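Local coordinates for protein SAP-like pentraxin (Limulus polyphemus, PDB 3FLP) that probably recognises sugar ligands through two calcium ions per subunit, as an invertebrate pentraxin lectin assembled into doubly stacked heptameric rings, at residues A[90-95]-A[116-121]; A[97-102]-A[162-167]; A[103-108]-A[176-181]. All blocks are in the same frame, centred on the assembly; numbering follows the deposited sequence.

Contact 1: A[90-95]-A[116-121]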
loop_
_atom_site.group_PDB
_atom_site.type_symbol
_atom_site.label_atom_id
_atom_site.label_comp_id
_atom_site.label_asym_id
_atom_site.label_seq_id
_atom_site.Cartn_x
_atom_site.Cartn_y
_atom_site.Cartn_z
ATOM N N CYS A 90 10.811 -16.583 45.284
ATOM C CA CYS A 90 11.227 -16.177 43.954
ATOM C C CYS A 90 12.630 -15.578 44.009
ATOM O O CYS A 90 12.932 -14.764 44.883
ATOM C CB CYS A 90 10.254 -15.140 43.389
ATOM S SG CYS A 90 8.590 -15.743 42.927
ATOM N N PRO A 91 13.501 -15.964 43.061
ATOM C CA PRO A 91 14.878 -15.466 43.006
ATOM C C PRO A 91 14.959 -14.034 42.496
ATOM O O PRO A 91 15.592 -13.767 41.475
ATOM C CB PRO A 91 15.550 -16.447 42.057
ATOM C CG PRO A 91 14.464 -16.677 41.045
ATOM C CD PRO A 91 13.217 -16.845 41.912
ATOM N N ILE A 92 14.312 -13.112 43.199
ATOM C CA ILE A 92 14.334 -11.714 42.802
ATOM C C ILE A 92 14.257 -10.825 44.033
ATOM O O ILE A 92 13.445 -11.057 44.927
ATOM C CB ILE A 92 13.164 -11.372 41.829
ATOM C CG1 ILE A 92 13.278 -9.916 41.367
ATOM C CG2 ILE A 92 11.825 -11.597 42.504
ATOM C CD1 ILE A 92 12.285 -9.535 40.275
ATOM N N GLU A 93 15.124 -9.821 44.090
ATOM C CA GLU A 93 15.129 -8.912 45.221
ATOM C C GLU A 93 14.059 -7.851 45.018
ATOM O O GLU A 93 14.009 -7.199 43.980
ATOM C CB GLU A 93 16.498 -8.254 45.387
ATOM C CG GLU A 93 16.537 -7.276 46.546
ATOM C CD GLU A 93 17.932 -7.060 47.089
ATOM O OE1 GLU A 93 18.856 -6.807 46.287
ATOM O OE2 GLU A 93 18.101 -7.136 48.325
ATOM N N ILE A 94 13.198 -7.690 46.016
ATOM C CA ILE A 94 12.119 -6.724 45.938
ATOM C C ILE A 94 12.485 -5.365 46.517
ATOM O O ILE A 94 12.997 -5.261 47.630
ATOM C CB ILE A 94 10.845 -7.226 46.687
ATOM C CG1 ILE A 94 10.261 -8.455 45.981
ATOM C CG2 ILE A 94 9.807 -6.102 46.767
ATOM C CD1 ILE A 94 9.733 -8.178 44.572
ATOM N N GLU A 95 12.220 -4.322 45.742
ATOM C CA GLU A 95 12.451 -2.961 46.192
ATOM C C GLU A 95 11.057 -2.374 46.328
ATOM O O GLU A 95 10.352 -2.214 45.328
ATOM C CB GLU A 95 13.247 -2.160 45.159
ATOM C CG GLU A 95 14.689 -2.615 44.983
ATOM C CD GLU A 95 15.429 -2.731 46.309
ATOM O OE1 GLU A 95 15.331 -1.795 47.140
ATOM O OE2 GLU A 95 16.113 -3.761 46.514
ATOM N N TYR A 116 4.883 -17.143 39.447
ATOM C CA TYR A 116 5.810 -16.504 38.539
ATOM C C TYR A 116 6.064 -15.047 38.900
ATOM O O TYR A 116 5.152 -14.330 39.317
ATOM C CB TYR A 116 5.257 -16.576 37.120
ATOM C CG TYR A 116 5.005 -17.984 36.629
ATOM C CD1 TYR A 116 3.899 -18.719 37.068
ATOM C CD2 TYR A 116 5.889 -18.592 35.745
ATOM C CE1 TYR A 116 3.693 -20.025 36.631
ATOM C CE2 TYR A 116 5.695 -19.881 35.308
ATOM C CZ TYR A 116 4.598 -20.596 35.752
ATOM O OH TYR A 116 4.436 -21.883 35.309
ATOM N N ALA A 117 7.307 -14.613 38.729
ATOM C CA ALA A 117 7.689 -13.237 39.006
ATOM C C ALA A 117 8.282 -12.683 37.715
ATOM O O ALA A 117 9.216 -13.260 37.159
ATOM C CB ALA A 117 8.713 -13.197 40.129
ATOM N N ASN A 118 7.720 -11.580 37.234
ATOM C CA ASN A 118 8.175 -10.951 36.003
ATOM C C ASN A 118 8.213 -11.921 34.820
ATOM O O ASN A 118 9.121 -11.876 33.983
ATOM C CB ASN A 118 9.551 -10.299 36.211
ATOM C CG ASN A 118 9.463 -9.016 37.020
ATOM O OD1 ASN A 118 8.380 -8.441 37.172
ATOM N ND2 ASN A 118 10.600 -8.551 37.530
ATOM N N GLY A 119 7.217 -12.800 34.762
ATOM C CA GLY A 119 7.134 -13.749 33.667
ATOM C C GLY A 119 8.015 -14.981 33.753
ATOM O O GLY A 119 8.017 -15.798 32.834
ATOM N N SER A 120 8.766 -15.131 34.840
ATOM C CA SER A 120 9.631 -16.302 35.000
ATOM C C SER A 120 9.157 -17.193 36.138
ATOM O O SER A 120 8.729 -16.705 37.174
ATOM C CB SER A 120 11.079 -15.879 35.275
ATOM O OG SER A 120 11.661 -15.269 34.136
ATOM N N PRO A 121 9.235 -18.518 35.953
ATOM C CA PRO A 121 8.808 -19.477 36.980
ATOM C C PRO A 121 9.684 -19.433 38.229
ATOM O O PRO A 121 10.908 -19.421 38.130
ATOM C CB PRO A 121 8.888 -20.822 36.255
ATOM C CG PRO A 121 10.016 -20.611 35.270
ATOM C CD PRO A 121 9.738 -19.212 34.750
#

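Contact 2: A[97-102]-A[162-167]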
loop_
_atom_site.group_PDB
_atom_site.type_symbol
_atom_site.label_atom_id
_atom_site.label_comp_id
_atom_site.label_asym_id
_atom_site.label_seq_id
_atom_site.Cartn_x
_atom_site.Cartn_y
_atom_site.Cartn_z
ATOM N N GLY A 97 8.058 -0.073 46.292
ATOM C CA GLY A 97 7.872 1.095 45.454
ATOM C C GLY A 97 8.141 0.831 43.979
ATOM O O GLY A 97 7.889 1.702 43.147
ATOM N N GLN A 98 8.665 -0.352 43.652
ATOM C CA GLN A 98 8.930 -0.723 42.257
ATOM C C GLN A 98 7.872 -1.706 41.752
ATOM O O GLN A 98 7.248 -2.417 42.541
ATOM C CB GLN A 98 10.318 -1.354 42.100
ATOM C CG GLN A 98 11.458 -0.367 42.290
ATOM C CD GLN A 98 11.328 0.834 41.374
ATOM O OE1 GLN A 98 11.447 0.715 40.153
ATOM N NE2 GLN A 98 11.063 1.996 41.958
ATOM N N TRP A 99 7.675 -1.731 40.437
ATOM C CA TRP A 99 6.693 -2.611 39.810
ATOM C C TRP A 99 7.227 -4.008 39.529
ATOM O O TRP A 99 8.394 -4.182 39.183
ATOM C CB TRP A 99 6.210 -2.024 38.482
ATOM C CG TRP A 99 5.294 -0.845 38.583
ATOM C CD1 TRP A 99 5.608 0.474 38.344
ATOM C CD2 TRP A 99 3.888 -0.875 38.878
ATOM N NE1 TRP A 99 4.480 1.254 38.463
ATOM C CE2 TRP A 99 3.413 0.454 38.791
ATOM C CE3 TRP A 99 2.985 -1.900 39.208
ATOM C CZ2 TRP A 99 2.070 0.786 39.019
ATOM C CZ3 TRP A 99 1.651 -1.571 39.436
ATOM C CH2 TRP A 99 1.208 -0.237 39.337
ATOM N N TYR A 100 6.353 -5.000 39.670
ATOM C CA TYR A 100 6.694 -6.395 39.401
ATOM C C TYR A 100 5.448 -7.068 38.849
ATOM O O TYR A 100 4.329 -6.681 39.186
ATOM C CB TYR A 100 7.124 -7.125 40.683
ATOM C CG TYR A 100 8.308 -6.499 41.376
ATOM C CD1 TYR A 100 8.132 -5.506 42.338
ATOM C CD2 TYR A 100 9.609 -6.848 41.016
ATOM C CE1 TYR A 100 9.217 -4.872 42.922
ATOM C CE2 TYR A 100 10.717 -6.212 41.594
ATOM C CZ TYR A 100 10.512 -5.224 42.543
ATOM O OH TYR A 100 11.596 -4.569 43.100
ATOM N N HIS A 101 5.625 -8.050 37.976
ATOM C CA HIS A 101 4.471 -8.768 37.474
ATOM C C HIS A 101 4.447 -10.062 38.262
ATOM O O HIS A 101 5.449 -10.768 38.351
ATOM C CB HIS A 101 4.562 -9.066 35.973
ATOM C CG HIS A 101 3.304 -9.662 35.415
ATOM N ND1 HIS A 101 3.002 -11.005 35.522
ATOM C CD2 HIS A 101 2.231 -9.083 34.822
ATOM C CE1 HIS A 101 1.800 -11.225 35.020
ATOM N NE2 HIS A 101 1.310 -10.076 34.589
ATOM N N VAL A 102 3.303 -10.360 38.853
ATOM C CA VAL A 102 3.165 -11.564 39.652
ATOM C C VAL A 102 1.983 -12.379 39.164
ATOM O O VAL A 102 0.950 -11.831 38.770
ATOM C CB VAL A 102 2.981 -11.206 41.159
ATOM C CG1 VAL A 102 2.472 -12.409 41.936
ATOM C CG2 VAL A 102 4.310 -10.738 41.741
ATOM N N GLU A 162 0.268 -0.393 44.839
ATOM C CA GLU A 162 -0.459 -0.081 43.620
ATOM C C GLU A 162 -0.654 -1.362 42.814
ATOM O O GLU A 162 0.216 -2.238 42.784
ATOM C CB GLU A 162 0.305 0.978 42.813
ATOM C CG GLU A 162 0.528 2.263 43.623
ATOM C CD GLU A 162 1.387 3.300 42.922
ATOM O OE1 GLU A 162 1.929 3.021 41.834
ATOM O OE2 GLU A 162 1.531 4.406 43.469
ATOM N N LEU A 163 -1.810 -1.472 42.170
ATOM C CA LEU A 163 -2.122 -2.659 41.390
ATOM C C LEU A 163 -2.752 -2.305 40.049
ATOM O O LEU A 163 -3.518 -1.349 39.942
ATOM C CB LEU A 163 -3.064 -3.558 42.202
ATOM C CG LEU A 163 -3.493 -4.903 41.622
ATOM C CD1 LEU A 163 -3.829 -5.863 42.766
ATOM C CD2 LEU A 163 -4.678 -4.711 40.688
ATOM N N SER A 164 -2.412 -3.073 39.021
ATOM C CA SER A 164 -2.987 -2.852 37.703
ATOM C C SER A 164 -2.905 -4.101 36.837
ATOM O O SER A 164 -2.215 -5.064 37.174
ATOM C CB SER A 164 -2.311 -1.677 36.997
ATOM O OG SER A 164 -1.175 -2.097 36.284
ATOM N N ASP A 165 -3.659 -4.088 35.741
ATOM C CA ASP A 165 -3.678 -5.184 34.778
ATOM C C ASP A 165 -4.001 -6.549 35.407
ATOM O O ASP A 165 -3.311 -7.538 35.155
ATOM C CB ASP A 165 -2.325 -5.238 34.059
ATOM C CG ASP A 165 -2.429 -5.737 32.627
ATOM O OD1 ASP A 165 -3.505 -6.232 32.221
ATOM O OD2 ASP A 165 -1.414 -5.639 31.909
ATOM N N LEU A 166 -5.051 -6.600 36.221
ATOM C CA LEU A 166 -5.469 -7.851 36.855
ATOM C C LEU A 166 -6.200 -8.703 35.820
ATOM O O LEU A 166 -7.217 -8.286 35.267
ATOM C CB LEU A 166 -6.408 -7.581 38.036
ATOM C CG LEU A 166 -7.137 -8.798 38.627
ATOM C CD1 LEU A 166 -6.130 -9.738 39.325
ATOM C CD2 LEU A 166 -8.200 -8.312 39.612
ATOM N N GLN A 167 -5.676 -9.896 35.563
ATOM C CA GLN A 167 -6.274 -10.803 34.590
ATOM C C GLN A 167 -6.431 -12.184 35.230
ATOM O O GLN A 167 -5.471 -12.739 35.768
ATOM C CB GLN A 167 -5.379 -10.902 33.354
ATOM C CG GLN A 167 -4.974 -9.558 32.739
ATOM C CD GLN A 167 -6.148 -8.754 32.197
ATOM O OE1 GLN A 167 -7.243 -9.283 31.986
ATOM N NE2 GLN A 167 -5.918 -7.474 31.952
HETATM O O HOH W 1 -1.014 -8.954 33.926
#

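Contact 3: A[103-108]-A[176-181]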
loop_
_atom_site.group_PDB
_atom_site.type_symbol
_atom_site.label_atom_id
_atom_site.label_comp_id
_atom_site.label_asym_id
_atom_site.label_seq_id
_atom_site.Cartn_x
_atom_site.Cartn_y
_atom_site.Cartn_z
ATOM N N CYS A 103 2.144 -13.693 39.172
ATOM C CA CYS A 103 1.076 -14.559 38.742
ATOM C C CYS A 103 1.033 -15.841 39.575
ATOM O O CYS A 103 2.069 -16.419 39.892
ATOM C CB CYS A 103 1.236 -14.891 37.252
ATOM S SG CYS A 103 -0.334 -15.445 36.529
ATOM N N HIS A 104 -0.177 -16.252 39.946
ATOM C CA HIS A 104 -0.396 -17.474 40.713
ATOM C C HIS A 104 -1.164 -18.437 39.820
ATOM O O HIS A 104 -2.226 -18.093 39.301
ATOM C CB HIS A 104 -1.237 -17.210 41.967
ATOM C CG HIS A 104 -0.501 -16.504 43.062
ATOM N ND1 HIS A 104 -0.070 -15.198 42.953
ATOM C CD2 HIS A 104 -0.160 -16.910 44.308
ATOM C CE1 HIS A 104 0.498 -14.828 44.087
ATOM N NE2 HIS A 104 0.456 -15.848 44.925
ATOM N N VAL A 105 -0.625 -19.636 39.640
ATOM C CA VAL A 105 -1.260 -20.659 38.819
ATOM C C VAL A 105 -1.696 -21.819 39.713
ATOM O O VAL A 105 -0.872 -22.418 40.405
ATOM C CB VAL A 105 -0.275 -21.180 37.753
ATOM C CG1 VAL A 105 -0.841 -22.400 37.050
ATOM C CG2 VAL A 105 0.022 -20.062 36.743
ATOM N N TRP A 106 -2.989 -22.129 39.701
ATOM C CA TRP A 106 -3.510 -23.213 40.524
ATOM C C TRP A 106 -4.373 -24.188 39.744
ATOM O O TRP A 106 -5.236 -23.787 38.962
ATOM C CB TRP A 106 -4.355 -22.679 41.682
ATOM C CG TRP A 106 -5.020 -23.791 42.453
ATOM C CD1 TRP A 106 -4.409 -24.712 43.259
ATOM C CD2 TRP A 106 -6.412 -24.130 42.444
ATOM N NE1 TRP A 106 -5.333 -25.603 43.752
ATOM C CE2 TRP A 106 -6.571 -25.270 43.269
ATOM C CE3 TRP A 106 -7.541 -23.582 41.820
ATOM C CZ2 TRP A 106 -7.814 -25.872 43.488
ATOM C CZ3 TRP A 106 -8.782 -24.183 42.037
ATOM C CH2 TRP A 106 -8.905 -25.318 42.867
ATOM N N SER A 107 -4.150 -25.473 39.987
ATOM C CA SER A 107 -4.919 -26.513 39.330
ATOM C C SER A 107 -5.425 -27.504 40.366
ATOM O O SER A 107 -4.636 -28.206 40.997
ATOM C CB SER A 107 -4.053 -27.247 38.304
ATOM O OG SER A 107 -4.806 -28.253 37.649
ATOM N N GLY A 108 -6.740 -27.553 40.545
ATOM C CA GLY A 108 -7.311 -28.482 41.497
ATOM C C GLY A 108 -7.369 -29.875 40.900
ATOM O O GLY A 108 -7.564 -30.859 41.620
ATOM N N HIS A 176 5.089 -21.038 29.572
ATOM C CA HIS A 176 5.262 -20.203 28.388
ATOM C C HIS A 176 4.179 -19.133 28.283
ATOM O O HIS A 176 4.464 -17.980 27.951
ATOM C CB HIS A 176 5.248 -21.048 27.109
ATOM C CG HIS A 176 5.161 -20.229 25.856
ATOM N ND1 HIS A 176 6.158 -19.361 25.462
ATOM C CD2 HIS A 176 4.172 -20.106 24.938
ATOM C CE1 HIS A 176 5.787 -18.736 24.359
ATOM N NE2 HIS A 176 4.586 -19.169 24.020
ATOM N N GLN A 177 2.936 -19.516 28.552
ATOM C CA GLN A 177 1.831 -18.571 28.478
ATOM C C GLN A 177 1.962 -17.432 29.497
ATOM O O GLN A 177 1.643 -16.287 29.191
ATOM C CB GLN A 177 0.501 -19.307 28.656
ATOM C CG GLN A 177 0.208 -20.283 27.521
ATOM C CD GLN A 177 -1.124 -20.990 27.694
ATOM O OE1 GLN A 177 -1.436 -21.496 28.776
ATOM N NE2 GLN A 177 -1.913 -21.036 26.630
ATOM N N VAL A 178 2.438 -17.738 30.698
ATOM C CA VAL A 178 2.598 -16.696 31.708
ATOM C C VAL A 178 3.627 -15.662 31.240
ATOM O O VAL A 178 3.474 -14.471 31.498
ATOM C CB VAL A 178 3.035 -17.279 33.068
ATOM C CG1 VAL A 178 3.294 -16.159 34.059
ATOM C CG2 VAL A 178 1.941 -18.182 33.616
ATOM N N SER A 179 4.662 -16.108 30.532
ATOM C CA SER A 179 5.671 -15.172 30.052
ATOM C C SER A 179 5.063 -14.238 29.006
ATOM O O SER A 179 5.459 -13.077 28.910
ATOM C CB SER A 179 6.885 -15.908 29.466
ATOM O OG SER A 179 6.614 -16.442 28.186
ATOM N N THR A 180 4.091 -14.724 28.231
ATOM C CA THR A 180 3.464 -13.860 27.225
ATOM C C THR A 180 2.498 -12.891 27.901
ATOM O O THR A 180 2.172 -11.846 27.345
ATOM C CB THR A 180 2.694 -14.658 26.129
ATOM O OG1 THR A 180 1.532 -15.283 26.692
ATOM C CG2 THR A 180 3.590 -15.726 25.522
ATOM N N VAL A 181 2.038 -13.240 29.101
ATOM C CA VAL A 181 1.134 -12.370 29.848
ATOM C C VAL A 181 1.930 -11.214 30.477
ATOM O O VAL A 181 1.513 -10.055 30.422
ATOM C CB VAL A 181 0.407 -13.146 30.988
ATOM C CG1 VAL A 181 -0.380 -12.181 31.865
ATOM C CG2 VAL A 181 -0.527 -14.198 30.406
#

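Contact 1: A[90-95]-A[116-121]
Ile92 and Cys90 meet Ala117 and Asn118 at one margin of the pentraxin beta sandwich, where the chain leaves strand 86-90 at the rim of one sheet and passes a tight beta hairpin of the other. The hairpin joins strands 112-117 and 120-125 through a type I' turn from Ala117 to Ser120, closed by a backbone bond in each direction between those two residues. Gly119 takes the positive phi angle (80°) that suits glycine in this turn. Pro91 is the centre of an inverse gamma turn, whose Ile92 N to Cys90 O bond is weak; the corner brings the next side chain back toward the hairpin. From CB, Ile92 divides. Its CG2 methyl lies 4.2 Å from Ala117 CB, a light apolar touch. Its other branch leaves with CG1 anti to the backbone N (chi1 -176°) and stays extended, carrying CD1 to the amide of Asn118, a methyl-to-amide van der Waals contact. There the two side chains cross at about a right angle. The amide is turned by its own bond on the far side: Asn118 OD1 accepts from His101 N on the neighbouring strand, which fixes the group and leaves ND2 facing the isoleucine. Cys90 meets the same methyl of Ala117 beside Ile92, its CB at 4.1 Å from Ala117 CB. The sulfur continues into a disulfide with Cys122, so the rim strand and the hairpin are tied covalently just beside this packing. Leu74 of strand 73-80 and Tyr100 of strand 100-107 add further contacts to Ile92. Nearest to the methyl of Ala117 comes Cys90 SG, at 3.8 Å, while the closest approach of the whole contact is Ile92 CD1 to Asn118 ND2, at 3.4 Å.

Contact 2: A[97-102]-A[162-167]
This is a buried contact between two strands in the same antiparallel sheet that are not direct neighbours: the loop leading into strand 100-107 sends Trp99 over to strand 161-169. The six-membered part of the indole does the touching. Trp99 CZ2 approaches Glu162 OE1 at 3.6 Å, Trp99 CH2 lies 3.8 Å from Glu162 CB, and Trp99 CZ3 is 3.7 Å from Glu162 O, so the ring touches Glu162 at its CB, backbone O and OE1, approaching obliquely. The glutamate chain runs extended beyond CG (chi2 175°), which carries OE1 out to Trp99 CZ2. The two side chains cross at about a right angle, with the ring and carboxylate planes 54° apart. Glu162 OE1 is also held by salt bridges to Lys41 and Lys8, which would offset its negative charge beside the indole. Trp99 NE1 is bonded to Glu171 OE1 of a neighbouring subunit, which ties the indole to that subunit. Further along, contact is made through water. One water lies in the ring plane of His101, 2.7 Å from His101 NE2, and donates to Asp165 O at 3.0 Å. Asp165 adopts a left-handed backbone conformation (phi 55°) that interrupts the strand's alternation, so Ser164 and Asp165 both point toward 97-102. Gln167 NE2 meets Asp165 OD1 at 2.7 Å in a nearly straight bond, while Arg188 and Arg39 pair with Asp165 OD2. Strand 33-42 runs between the two strands, pairing with both; strand 7-11 borders 161-169 on its other side, and helix 175-182 packs on His101.

Contact 3: A[103-108]-A[176-181]
Val178 reaches strand 103-107 with both methyls, since its chi1 of 176° sets CG1 anti to the backbone N and puts CG2 beside the backbone N, each toward a different residue. Val178 CG1 rests 4.0 Å from Cys103 CB, and Val178 CG2 lies 4.1 Å from Val105 CG2. Cys103 and Val105, two apart on the strand, present their side chains on the same face, so the valine spans both; the Val105 and Val178 side chains cross obliquely. The sulfur of Cys103 forms the disulfide with Cys37 of strand 33-42. Tyr116 of strand 112-117 packs against both Val105 and Val178, widening the apolar seat. On the helix, Ser179 OG donates to His176 O at 2.7 Å and Thr180 OG1 to Gln177 O, also at 2.7 Å. These hydroxyls are thus satisfied by the backbone one turn back. His176 O accepts from Thr180 N as well. Another subunit supplies His213, whose O is bonded by Gln177 NE2. A helix packed on one face of a flattened beta sandwich is a feature of the pentraxin fold.

All three contacts converge on strand 100-107 and its surroundings. Contacts 2 and 3 use successive parts of that strand and are buried, whereas contact 1 lies at a partly exposed margin and reaches the strand through the adjoining 112-117. Their chemistry follows position: contact 1 is sparse, mostly apolar, with one methyl against an amide, contact 3 is apolar between sheet and helix, and contact 2 mixes an aromatic ring with charge and water. Direct touches join them: Asn118 N bonds to His101 O between contacts 1 and 2, Tyr116 N to Cys103 O between 1 and 3, and His101 packs on Val181 between 2 and 3. Disulfides accompany contacts 1 and 3.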